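Local atomic coordinates of DUF871 domain-containing protein (Enterococcus faecalis, PDB entry 2P0O), a protein that is of unknown function but is probably a 6-phospho-N-acetylmuramidase, with a TIM-barrel domain and a smaller cyclophilin-like domain. Residues F234-Y237 and N241-L244; T230-G235 and N365-L370; F80-L85 and L96-G101; I102-M107 and V128-A133. All blocks are in the same frame, centred on the assembly; numbering follows the deposited sequence. Where two conformers were deposited one is given.

Interaction 1: F234-Y237 and N241-L244; sequences FGYY and NQFL
The carbonyl oxygen of Y237 takes two donors: N of N241 at 2.8 Å, with an N-H...O angle of 138°, and a water. This helix-to-strand turn is where helix 228-240, the last helix of the TIM barrel, ends and strand 242-247 of the three-stranded mixed sheet of the C-terminal part begins. N241 is the first residue to leave helical angles, with a positive phi of 66°, and its N sits above the carbonyl plane of Y237. A second water lies 2.6 Å from OH of Y237; both waters also reach OD1 of N241, the first weakly, but in one of two conformers, so these links are less certain. The rings of Y237 and F243 form an offset stack, centroids 4.6 Å apart and planes inclined by 27°; CE1 of Y237 lies over a face of F243, toward its rim. Beside them, L244 crosses the Y236 ring at about a right angle and puts CD1 over its centre, 3.9 Å from the centroid, a CH-pi contact. OE1 of Q242, hydrogen-bonded to OG1 of T356 on the adjoining strand, also lies near the plane of the Y236 ring at its edge, 3.1 Å from CE1.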
loop_
_atom_site.group_PDB
_atom_site.type_symbol
_atom_site.label_atom_id
_atom_site.label_comp_id
_atom_site.label_asym_id
_atom_site.label_seq_id
_atom_site.Cartn_x
_atom_site.Cartn_y
_atom_site.Cartn_z
ATOM N N PHE A 234 -0.885 -3.803 -8.167
ATOM C CA PHE A 234 -2.034 -3.028 -7.713
ATOM C C PHE A 234 -3.145 -3.129 -8.736
ATOM O O PHE A 234 -4.283 -3.448 -8.387
ATOM C CB PHE A 234 -1.699 -1.544 -7.428
ATOM C CG PHE A 234 -1.069 -1.308 -6.060
ATOM C CD1 PHE A 234 -1.862 -1.283 -4.895
ATOM C CD2 PHE A 234 0.308 -1.078 -5.938
ATOM C CE1 PHE A 234 -1.277 -1.052 -3.618
ATOM C CE2 PHE A 234 0.902 -0.839 -4.658
ATOM C CZ PHE A 234 0.114 -0.832 -3.517
ATOM N N GLY A 235 -2.797 -2.882 -9.998
ATOM C CA GLY A 235 -3.765 -2.814 -11.063
ATOM C C GLY A 235 -4.459 -4.137 -11.230
ATOM O O GLY A 235 -5.679 -4.181 -11.373
ATOM N N TYR A 236 -3.693 -5.215 -11.233
ATOM C CA TYR A 236 -4.261 -6.549 -11.408
ATOM C C TYR A 236 -5.252 -6.877 -10.269
ATOM O O TYR A 236 -6.350 -7.391 -10.497
ATOM C CB TYR A 236 -3.127 -7.578 -11.462
ATOM C CG TYR A 236 -3.369 -8.741 -12.397
ATOM C CD1 TYR A 236 -3.994 -9.917 -11.950
ATOM C CD2 TYR A 236 -2.950 -8.672 -13.738
ATOM C CE1 TYR A 236 -4.199 -10.994 -12.829
ATOM C CE2 TYR A 236 -3.138 -9.738 -14.612
ATOM C CZ TYR A 236 -3.764 -10.889 -14.158
ATOM O OH TYR A 236 -3.952 -11.922 -15.065
ATOM N N TYR A 237 -4.854 -6.569 -9.039
ATOM C CA TYR A 237 -5.695 -6.786 -7.881
ATOM C C TYR A 237 -6.934 -5.916 -7.951
ATOM O O TYR A 237 -8.041 -6.344 -7.639
ATOM C CB TYR A 237 -4.926 -6.418 -6.612
ATOM C CG TYR A 237 -5.638 -6.817 -5.322
ATOM C CD1 TYR A 237 -6.047 -8.133 -5.131
ATOM C CD2 TYR A 237 -5.905 -5.880 -4.302
ATOM C CE1 TYR A 237 -6.701 -8.530 -3.969
ATOM C CE2 TYR A 237 -6.574 -6.274 -3.109
ATOM C CZ TYR A 237 -6.958 -7.609 -2.969
ATOM O OH TYR A 237 -7.595 -8.073 -1.851
ATOM N N ASN A 241 -9.459 -8.622 -8.515
ATOM C CA ASN A 241 -9.444 -9.224 -7.177
ATOM C C ASN A 241 -8.427 -10.375 -7.057
ATOM O O ASN A 241 -8.485 -11.159 -6.122
ATOM C CB ASN A 241 -10.851 -9.718 -6.767
ATOM C CG ASN A 241 -11.007 -9.882 -5.256
ATOM O OD1 ASN A 241 -10.234 -9.332 -4.480
ATOM N ND2 ASN A 241 -12.021 -10.638 -4.837
ATOM N N GLN A 242 -7.509 -10.481 -8.004
ATOM C CA GLN A 242 -6.530 -11.558 -7.976
ATOM C C GLN A 242 -5.183 -11.021 -7.581
ATOM O O GLN A 242 -4.811 -9.909 -8.005
ATOM C CB GLN A 242 -6.376 -12.203 -9.355
ATOM C CG GLN A 242 -7.560 -12.966 -9.904
ATOM C CD GLN A 242 -7.466 -13.202 -11.427
ATOM O OE1 GLN A 242 -6.397 -13.105 -12.035
ATOM N NE2 GLN A 242 -8.584 -13.505 -12.037
ATOM N N PHE A 243 -4.444 -11.822 -6.812
ATOM C CA PHE A 243 -3.077 -11.560 -6.444
ATOM C C PHE A 243 -2.153 -12.116 -7.525
ATOM O O PHE A 243 -2.190 -13.303 -7.835
ATOM C CB PHE A 243 -2.718 -12.221 -5.088
ATOM C CG PHE A 243 -3.452 -11.643 -3.927
ATOM C CD1 PHE A 243 -3.032 -10.419 -3.343
ATOM C CD2 PHE A 243 -4.573 -12.293 -3.411
ATOM C CE1 PHE A 243 -3.730 -9.861 -2.266
ATOM C CE2 PHE A 243 -5.270 -11.763 -2.323
ATOM C CZ PHE A 243 -4.857 -10.538 -1.746
ATOM N N LEU A 244 -1.298 -11.259 -8.058
ATOM C CA LEU A 244 -0.456 -11.616 -9.172
ATOM C C LEU A 244 0.954 -11.822 -8.660
ATOM O O LEU A 244 1.539 -10.900 -8.078
ATOM C CB LEU A 244 -0.509 -10.501 -10.221
ATOM C CG LEU A 244 0.249 -10.660 -11.539
ATOM C CD1 LEU A 244 -0.347 -11.817 -12.365
ATOM C CD2 LEU A 244 0.283 -9.372 -12.360
HETATM O O HOH W 1 -9.233 -10.090 -1.814
HETATM O O HOH W 2 -9.524 -6.076 -5.083
#

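Interaction 2: T230-G235 and N365-L370; sequences TMAQFG and NEFRKL
F367 points its ring at the backbone of helix 228-240 and carries the contact from its side. Its CG stands anti to the backbone N (chi1 -178°), which sends the ring from helix 363-370 across to the other helix, over A232 and on to G235. CB of F367 meets CB of A232 at 3.6 Å, the closest approach of the two side chains. Farther out, the ring runs past the carbonyl of A232, with CD1 of F367 3.8 Å from O of A232. The far end of the ring, CE1 and CZ, reaches G235. This residue has no side chain, and the ring packs directly on its backbone: CE1 of F367 is 3.3 Å from the carbonyl C of G235 and 3.6 Å from its CA. Both the A232 oxygen and the G235 carbon approach the ring obliquely. The contact thus joins the last helix of the TIM barrel to the C-terminal helix of the chain, at the junction between the barrel and the C-terminal domain. The nearest backbone approach of the two segments is 5.5 Å, between the CA atoms of A232 and F367. Y236 and Q239, further along helix 228-240, also touch the F367 side chain, and I363 packs on A232 from the earlier turn of the C-terminal helix.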
loop_
_atom_site.group_PDB
_atom_site.type_symbol
_atom_site.label_atom_id
_atom_site.label_comp_id
_atom_site.label_asym_id
_atom_site.label_seq_id
_atom_site.Cartn_x
_atom_site.Cartn_y
_atom_site.Cartn_z
ATOM N N THR A 230 5.165 -3.095 -9.605
ATOM C CA THR A 230 4.329 -2.938 -8.439
ATOM C C THR A 230 2.987 -2.315 -8.823
ATOM O O THR A 230 1.950 -2.733 -8.329
ATOM C CB THR A 230 5.094 -2.136 -7.349
ATOM O OG1 THR A 230 6.273 -2.869 -7.016
ATOM C CG2 THR A 230 4.257 -1.960 -6.101
HETATM N N MSE A 231 3.023 -1.309 -9.692
HETATM C CA MSE A 231 1.788 -0.753 -10.291
HETATM C C MSE A 231 0.881 -1.843 -10.897
HETATM O O MSE A 231 -0.349 -1.832 -10.714
HETATM C CB MSE A 231 2.127 0.275 -11.376
HETATM C CG MSE A 231 2.825 1.479 -10.803
HETATM SE SE MSE A 231 3.402 2.801 -12.125
HETATM C CE MSE A 231 1.647 3.409 -12.704
ATOM N N ALA A 232 1.516 -2.769 -11.612
ATOM C CA ALA A 232 0.823 -3.871 -12.296
ATOM C C ALA A 232 0.151 -4.774 -11.290
ATOM O O ALA A 232 -0.937 -5.279 -11.560
ATOM C CB ALA A 232 1.788 -4.661 -13.143
ATOM N N GLN A 233 0.801 -4.976 -10.131
ATOM C CA GLN A 233 0.232 -5.806 -9.075
ATOM C C GLN A 233 -1.000 -5.107 -8.474
ATOM O O GLN A 233 -2.040 -5.755 -8.310
ATOM C CB GLN A 233 1.277 -6.183 -8.022
ATOM C CG GLN A 233 2.234 -7.269 -8.534
ATOM C CD GLN A 233 3.291 -7.675 -7.523
ATOM O OE1 GLN A 233 3.956 -6.827 -6.922
ATOM N NE2 GLN A 233 3.469 -8.972 -7.346
ATOM N N PHE A 234 -0.885 -3.803 -8.167
ATOM C CA PHE A 234 -2.034 -3.028 -7.713
ATOM C C PHE A 234 -3.145 -3.129 -8.736
ATOM O O PHE A 234 -4.283 -3.448 -8.387
ATOM C CB PHE A 234 -1.699 -1.544 -7.428
ATOM C CG PHE A 234 -1.069 -1.308 -6.060
ATOM C CD1 PHE A 234 -1.862 -1.283 -4.895
ATOM C CD2 PHE A 234 0.308 -1.078 -5.938
ATOM C CE1 PHE A 234 -1.277 -1.052 -3.618
ATOM C CE2 PHE A 234 0.902 -0.839 -4.658
ATOM C CZ PHE A 234 0.114 -0.832 -3.517
ATOM N N GLY A 235 -2.797 -2.882 -9.998
ATOM C CA GLY A 235 -3.765 -2.814 -11.063
ATOM C C GLY A 235 -4.459 -4.137 -11.230
ATOM O O GLY A 235 -5.679 -4.181 -11.373
ATOM N N ASN A 365 3.776 -7.007 -18.658
ATOM C CA ASN A 365 2.991 -7.319 -19.857
ATOM C C ASN A 365 1.720 -8.093 -19.554
ATOM O O ASN A 365 0.745 -8.012 -20.302
ATOM C CB ASN A 365 3.793 -8.046 -20.943
ATOM C CG ASN A 365 3.035 -8.113 -22.279
ATOM O OD1 ASN A 365 2.370 -7.156 -22.682
ATOM N ND2 ASN A 365 3.115 -9.253 -22.951
ATOM N N GLU A 366 1.715 -8.826 -18.458
ATOM C CA GLU A 366 0.529 -9.557 -18.079
ATOM C C GLU A 366 -0.572 -8.545 -17.710
ATOM O O GLU A 366 -1.714 -8.703 -18.131
ATOM C CB GLU A 366 0.870 -10.469 -16.915
ATOM C CG GLU A 366 0.292 -11.836 -16.996
ATOM C CD GLU A 366 0.651 -12.587 -18.268
ATOM O OE1 GLU A 366 1.837 -12.961 -18.492
ATOM O OE2 GLU A 366 -0.284 -12.802 -19.042
ATOM N N PHE A 367 -0.215 -7.481 -16.967
ATOM C CA PHE A 367 -1.179 -6.415 -16.689
ATOM C C PHE A 367 -1.571 -5.621 -17.944
ATOM O O PHE A 367 -2.739 -5.238 -18.084
ATOM C CB PHE A 367 -0.713 -5.459 -15.590
ATOM C CG PHE A 367 -1.741 -4.385 -15.265
ATOM C CD1 PHE A 367 -2.992 -4.732 -14.760
ATOM C CD2 PHE A 367 -1.469 -3.041 -15.497
ATOM C CE1 PHE A 367 -3.952 -3.767 -14.500
ATOM C CE2 PHE A 367 -2.430 -2.062 -15.229
ATOM C CZ PHE A 367 -3.673 -2.434 -14.732
ATOM N N ARG A 368 -0.610 -5.381 -18.843
ATOM C CA ARG A 368 -0.883 -4.720 -20.124
ATOM C C ARG A 368 -1.941 -5.464 -20.946
ATOM O O ARG A 368 -2.776 -4.848 -21.626
ATOM C CB ARG A 368 0.402 -4.627 -20.970
ATOM C CG ARG A 368 0.850 -3.219 -21.287
ATOM C CD ARG A 368 1.979 -3.198 -22.360
ATOM N NE ARG A 368 3.215 -3.875 -21.920
ATOM C CZ ARG A 368 4.066 -3.421 -20.989
ATOM N NH1 ARG A 368 3.842 -2.271 -20.350
ATOM N NH2 ARG A 368 5.150 -4.136 -20.681
ATOM N N LYS A 369 -1.875 -6.792 -20.874
ATOM C CA LYS A 369 -2.725 -7.664 -21.664
ATOM C C LYS A 369 -4.169 -7.456 -21.281
ATOM O O LYS A 369 -5.035 -7.436 -22.137
ATOM C CB LYS A 369 -2.330 -9.131 -21.470
ATOM C CG LYS A 369 -1.088 -9.551 -22.247
ATOM C CD LYS A 369 -1.229 -10.979 -22.751
ATOM C CE LYS A 369 -1.224 -11.966 -21.607
ATOM N NZ LYS A 369 -2.423 -12.829 -21.609
ATOM N N LEU A 370 -4.415 -7.290 -19.988
ATOM C CA LEU A 370 -5.750 -7.042 -19.481
ATOM C C LEU A 370 -6.448 -5.871 -20.153
ATOM O O LEU A 370 -7.669 -5.886 -20.309
ATOM C CB LEU A 370 -5.696 -6.796 -17.972
ATOM C CG LEU A 370 -5.900 -7.970 -17.027
ATOM C CD1 LEU A 370 -7.392 -8.230 -16.787
ATOM C CD2 LEU A 370 -5.257 -9.245 -17.549
#

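Interaction 3: F80-L85 and L96-G101; sequences FSFDEL and LRMDYG
F82 and M98, a selenomethionine, make the tight part of this contact: CE1 of F82 lies 3.4 Å from CG of M98. The two side chains run antiparallel alongside one another. The M98 chain doubles back at chi2 (-62°) and chi3 (-59°), bringing the selenium alongside the same part of the ring, 3.8 Å from CE1 of F82. Measured to the centroid of the F82 ring, the selenium stands at 4.9 Å and 67° off the normal, an oblique Met-aromatic contact. L96, two residues earlier on the strand, faces the same way as M98 and is packed less closely against the ring: its CD1 is 3.9 Å from CE1 of F82. The same methyl meets CD2 of L85 at 3.7 Å, so this one methyl touches both F82 and L85.

On the solvent side the loop is held by its own backbone. S81 to E84 form a type I beta turn, closed by E84 N to S81 O at 3.2 Å, and the exposed D83 and E84 lie on the far side of this turn from the strand. R97, between L96 and M98, points its side chain away from the loop, where NH1 forms a salt bridge with D69. This alternation, with L96 and M98 turned outward to a covering layer and R97 turned inward, is typical of a TIM-barrel strand.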
loop_
_atom_site.group_PDB
_atom_site.type_symbol
_atom_site.label_atom_id
_atom_site.label_comp_id
_atom_site.label_asym_id
_atom_site.label_seq_id
_atom_site.Cartn_x
_atom_site.Cartn_y
_atom_site.Cartn_z
ATOM N N PHE A 80 -1.228 32.238 1.906
ATOM C CA PHE A 80 -2.461 31.756 2.485
ATOM C C PHE A 80 -2.535 32.111 3.966
ATOM O O PHE A 80 -1.519 32.492 4.579
ATOM C CB PHE A 80 -2.600 30.259 2.252
ATOM C CG PHE A 80 -2.571 29.875 0.795
ATOM C CD1 PHE A 80 -3.690 30.056 -0.012
ATOM C CD2 PHE A 80 -1.421 29.342 0.226
ATOM C CE1 PHE A 80 -3.665 29.703 -1.363
ATOM C CE2 PHE A 80 -1.386 28.987 -1.117
ATOM C CZ PHE A 80 -2.507 29.167 -1.912
ATOM N N SER A 81 -3.751 32.055 4.515
ATOM C CA SER A 81 -3.951 32.114 5.961
ATOM C C SER A 81 -4.960 31.039 6.376
ATOM O O SER A 81 -5.915 30.725 5.630
ATOM C CB SER A 81 -4.398 33.506 6.427
ATOM O OG SER A 81 -5.772 33.735 6.152
ATOM N N PHE A 82 -4.736 30.479 7.564
ATOM C CA PHE A 82 -5.570 29.400 8.075
ATOM C C PHE A 82 -7.033 29.819 8.370
ATOM O O PHE A 82 -7.940 28.981 8.454
ATOM C CB PHE A 82 -4.920 28.802 9.319
ATOM C CG PHE A 82 -5.369 27.417 9.611
ATOM C CD1 PHE A 82 -4.782 26.337 8.962
ATOM C CD2 PHE A 82 -6.382 27.183 10.525
ATOM C CE1 PHE A 82 -5.195 25.040 9.218
ATOM C CE2 PHE A 82 -6.807 25.894 10.784
ATOM C CZ PHE A 82 -6.200 24.811 10.130
ATOM N N ASP A 83 -7.250 31.117 8.531
ATOM C CA ASP A 83 -8.571 31.639 8.864
ATOM C C ASP A 83 -9.357 32.022 7.611
ATOM O O ASP A 83 -10.556 32.318 7.685
ATOM C CB ASP A 83 -8.453 32.844 9.817
ATOM C CG ASP A 83 -7.797 32.482 11.149
ATOM O OD1 ASP A 83 -7.672 31.269 11.470
ATOM O OD2 ASP A 83 -7.404 33.415 11.880
ATOM N N GLU A 84 -8.673 32.022 6.466
ATOM C CA GLU A 84 -9.330 32.379 5.190
ATOM C C GLU A 84 -9.034 31.279 4.168
ATOM O O GLU A 84 -8.109 31.392 3.339
ATOM C CB GLU A 84 -8.836 33.765 4.678
ATOM C CG GLU A 84 -9.229 34.941 5.589
ATOM C CD GLU A 84 -10.756 35.095 5.726
ATOM O OE1 GLU A 84 -11.488 34.160 5.273
ATOM O OE2 GLU A 84 -11.223 36.148 6.295
ATOM N N LEU A 85 -9.827 30.211 4.252
ATOM C CA LEU A 85 -9.515 28.962 3.520
ATOM C C LEU A 85 -10.225 28.841 2.134
ATOM O O LEU A 85 -9.804 27.874 1.430
ATOM C CB LEU A 85 -9.822 27.743 4.436
ATOM C CG LEU A 85 -9.075 27.532 5.767
ATOM C CD1 LEU A 85 -9.874 26.692 6.749
ATOM C CD2 LEU A 85 -7.709 26.906 5.588
ATOM N N LEU A 96 -5.515 19.974 5.603
ATOM C CA LEU A 96 -4.278 20.516 6.140
ATOM C C LEU A 96 -3.827 19.773 7.393
ATOM O O LEU A 96 -4.624 19.467 8.279
ATOM C CB LEU A 96 -4.367 22.023 6.385
ATOM C CG LEU A 96 -4.510 22.864 5.110
ATOM C CD1 LEU A 96 -5.085 24.256 5.429
ATOM C CD2 LEU A 96 -3.186 22.937 4.324
ATOM N N ARG A 97 -2.542 19.446 7.411
ATOM C CA ARG A 97 -1.876 18.895 8.585
ATOM C C ARG A 97 -0.890 19.947 9.071
ATOM O O ARG A 97 0.173 20.153 8.475
ATOM C CB ARG A 97 -1.185 17.584 8.247
ATOM C CG ARG A 97 -0.528 16.858 9.444
ATOM C CD ARG A 97 -0.413 15.376 9.093
ATOM N NE ARG A 97 0.201 14.553 10.137
ATOM C CZ ARG A 97 1.467 14.144 10.132
ATOM N NH1 ARG A 97 2.283 14.496 9.145
ATOM N NH2 ARG A 97 1.917 13.380 11.115
HETATM N N MSE A 98 -1.287 20.643 10.135
HETATM C CA MSE A 98 -0.488 21.711 10.707
HETATM C C MSE A 98 0.292 21.175 11.898
HETATM O O MSE A 98 -0.169 20.327 12.654
HETATM C CB MSE A 98 -1.365 22.867 11.156
HETATM C CG MSE A 98 -2.371 23.332 10.131
HETATM SE SE MSE A 98 -1.625 24.038 8.460
HETATM C CE MSE A 98 -0.530 25.525 9.091
ATOM N N ASP A 99 1.493 21.668 12.057
ATOM C CA ASP A 99 2.371 21.058 13.028
ATOM C C ASP A 99 2.923 22.196 13.822
ATOM O O ASP A 99 2.992 22.135 15.052
ATOM C CB ASP A 99 3.461 20.226 12.324
ATOM C CG ASP A 99 2.962 19.627 10.989
ATOM O OD1 ASP A 99 2.905 20.397 9.986
ATOM O OD2 ASP A 99 2.592 18.413 10.956
ATOM N N TYR A 100 3.246 23.267 13.113
ATOM C CA TYR A 100 3.736 24.439 13.775
ATOM C C TYR A 100 2.619 25.465 13.785
ATOM O O TYR A 100 1.859 25.546 12.821
ATOM C CB TYR A 100 4.991 24.959 13.072
ATOM N N GLY A 101 2.479 26.167 14.913
ATOM C CA GLY A 101 1.776 27.448 14.990
ATOM C C GLY A 101 0.276 27.589 14.785
ATOM O O GLY A 101 -0.210 28.699 14.546
#

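Interaction 4: I102-M107 and V128-A133; sequences ITIEQM and VAELKA
E130 is the first residue of helix 125-133 in this range to meet I104, at the start of helix 104-111. Its CG is anti to the backbone N (chi1 -172°) and the chain beyond is extended, so the side chain crosses I104 obliquely. CG of E130 lies 3.6 Å from CG2 of I104, and OE1 of E130 comes to 3.5 Å from CB of I104. OE2 of E130 instead accepts from a water at 2.6 Å, and this water in turn accepts from N of E105 in the first turn of the neighbouring helix. L131 follows with a purely apolar side chain. Its CG lies 3.6 Å from CG2 of I104, while its CD2 reaches the I104 carbonyl oxygen at 3.6 Å. The same CD2 touches CE of M107, a selenomethionine, more loosely at 4.1 Å. I104 thus packs against two successive side chains of helix 125-133. Its own helix is started by a capping box: OG1 of T103 accepts from N of Q106, and OE1 of Q106 accepts from N of T103 at 165°. Neighbouring outer helices packed side by side around the strands in this way are characteristic of the TIM barrel.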
loop_
_atom_site.group_PDB
_atom_site.type_symbol
_atom_site.label_atom_id
_atom_site.label_comp_id
_atom_site.label_asym_id
_atom_site.label_seq_id
_atom_site.Cartn_x
_atom_site.Cartn_y
_atom_site.Cartn_z
ATOM N N ILE A 102 -0.469 26.490 14.869
ATOM C CA ILE A 102 -1.933 26.571 14.800
ATOM C C ILE A 102 -2.515 25.964 16.073
ATOM O O ILE A 102 -2.081 24.892 16.506
ATOM C CB ILE A 102 -2.500 25.867 13.504
ATOM C CG1 ILE A 102 -2.112 26.630 12.222
ATOM C CG2 ILE A 102 -4.014 25.647 13.575
ATOM C CD1 ILE A 102 -2.445 28.132 12.184
ATOM N N THR A 103 -3.482 26.639 16.681
ATOM C CA THR A 103 -4.108 26.089 17.882
ATOM C C THR A 103 -5.111 24.970 17.578
ATOM O O THR A 103 -5.662 24.874 16.472
ATOM C CB THR A 103 -4.814 27.166 18.719
ATOM O OG1 THR A 103 -6.011 27.571 18.054
ATOM C CG2 THR A 103 -3.906 28.372 18.929
ATOM N N ILE A 104 -5.338 24.138 18.591
ATOM C CA ILE A 104 -6.354 23.095 18.568
ATOM C C ILE A 104 -7.715 23.712 18.231
ATOM O O ILE A 104 -8.505 23.126 17.470
ATOM C CB ILE A 104 -6.405 22.347 19.926
ATOM C CG1 ILE A 104 -5.122 21.524 20.154
ATOM C CG2 ILE A 104 -7.633 21.472 20.033
ATOM C CD1 ILE A 104 -4.957 20.313 19.252
ATOM N N GLU A 105 -7.951 24.902 18.776
ATOM C CA GLU A 105 -9.172 25.654 18.544
ATOM C C GLU A 105 -9.375 26.072 17.083
ATOM O O GLU A 105 -10.482 25.952 16.545
ATOM C CB GLU A 105 -9.206 26.883 19.453
ATOM C CG GLU A 105 -10.491 27.677 19.351
ATOM C CD GLU A 105 -10.372 29.067 19.945
ATOM O OE1 GLU A 105 -9.406 29.324 20.706
ATOM O OE2 GLU A 105 -11.261 29.906 19.658
ATOM N N GLN A 106 -8.314 26.575 16.455
ATOM C CA GLN A 106 -8.357 26.909 15.036
ATOM C C GLN A 106 -8.674 25.666 14.224
ATOM O O GLN A 106 -9.493 25.694 13.295
ATOM C CB GLN A 106 -7.020 27.486 14.593
ATOM C CG GLN A 106 -6.823 28.937 14.997
ATOM C CD GLN A 106 -5.398 29.365 14.795
ATOM O OE1 GLN A 106 -4.482 28.780 15.368
ATOM N NE2 GLN A 106 -5.192 30.366 13.961
HETATM N N MSE A 107 -8.031 24.575 14.617
HETATM C CA MSE A 107 -8.170 23.292 13.969
HETATM C C MSE A 107 -9.576 22.731 14.043
HETATM O O MSE A 107 -10.061 22.177 13.063
HETATM C CB MSE A 107 -7.174 22.308 14.556
HETATM C CG MSE A 107 -5.820 22.401 13.888
HETATM SE SE MSE A 107 -4.470 21.182 14.655
HETATM C CE MSE A 107 -5.635 19.779 15.368
ATOM N N VAL A 128 -7.266 15.863 22.049
ATOM C CA VAL A 128 -8.481 15.243 21.527
ATOM C C VAL A 128 -9.701 15.714 22.325
ATOM O O VAL A 128 -10.758 15.951 21.756
ATOM C CB VAL A 128 -8.399 13.692 21.530
ATOM C CG1 VAL A 128 -9.642 13.079 20.912
ATOM C CG2 VAL A 128 -7.201 13.216 20.764
ATOM N N ALA A 129 -9.536 15.860 23.639
ATOM C CA ALA A 129 -10.588 16.371 24.498
ATOM C C ALA A 129 -10.855 17.865 24.230
ATOM O O ALA A 129 -11.977 18.367 24.448
ATOM C CB ALA A 129 -10.232 16.130 25.966
ATOM N N GLU A 130 -9.832 18.576 23.751
ATOM C CA GLU A 130 -9.977 20.015 23.481
ATOM C C GLU A 130 -10.727 20.245 22.168
ATOM O O GLU A 130 -11.556 21.157 22.059
ATOM C CB GLU A 130 -8.607 20.695 23.467
ATOM C CG GLU A 130 -8.663 22.212 23.380
ATOM C CD GLU A 130 -7.283 22.863 23.371
ATOM O OE1 GLU A 130 -6.262 22.131 23.390
ATOM O OE2 GLU A 130 -7.226 24.114 23.341
ATOM N N LEU A 131 -10.425 19.397 21.187
ATOM C CA LEU A 131 -11.140 19.352 19.913
ATOM C C LEU A 131 -12.628 19.036 20.087
ATOM O O LEU A 131 -13.461 19.607 19.396
ATOM C CB LEU A 131 -10.512 18.305 18.995
ATOM C CG LEU A 131 -9.154 18.614 18.371
ATOM C CD1 LEU A 131 -8.456 17.309 17.961
ATOM C CD2 LEU A 131 -9.297 19.579 17.201
ATOM N N LYS A 132 -12.941 18.093 20.979
ATOM C CA LYS A 132 -14.317 17.848 21.422
ATOM C C LYS A 132 -14.940 19.124 21.953
ATOM O O LYS A 132 -16.011 19.524 21.505
ATOM C CB LYS A 132 -14.364 16.794 22.535
ATOM C CG LYS A 132 -14.614 15.354 22.093
ATOM C CD LYS A 132 -16.096 15.106 21.794
ATOM C CE LYS A 132 -16.532 13.720 22.268
ATOM N NZ LYS A 132 -17.041 13.750 23.685
ATOM N N ALA A 133 -14.242 19.763 22.890
ATOM C CA ALA A 133 -14.737 20.953 23.579
ATOM C C ALA A 133 -15.013 22.086 22.601
ATOM O O ALA A 133 -15.846 22.967 22.862
ATOM C CB ALA A 133 -13.737 21.393 24.625
HETATM O O HOH W 3 -6.544 25.733 21.492
#

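Overall arrangement
The four contacts form two clusters on opposite sides of the chain's centre. Interactions 1 and 2 share F234 and G235 on helix 228-240, and their centres are 8 Å apart; L244 O of the first lies 2.8 Å from Q233 NE2 of the second, a probable hydrogen bond, and Y236 packs on F367 and L370. Interactions 3 and 4, with centres 13 Å apart, follow one another along the barrel and meet where F82 packs on I102 and Q106. Contacts in different clusters have centres about 39 to 44 Å apart, nearest atoms at least about 20 Å. The bound sodium ion, held by M211, D213 and V216, lies about 11 Å from the Y237 side chain.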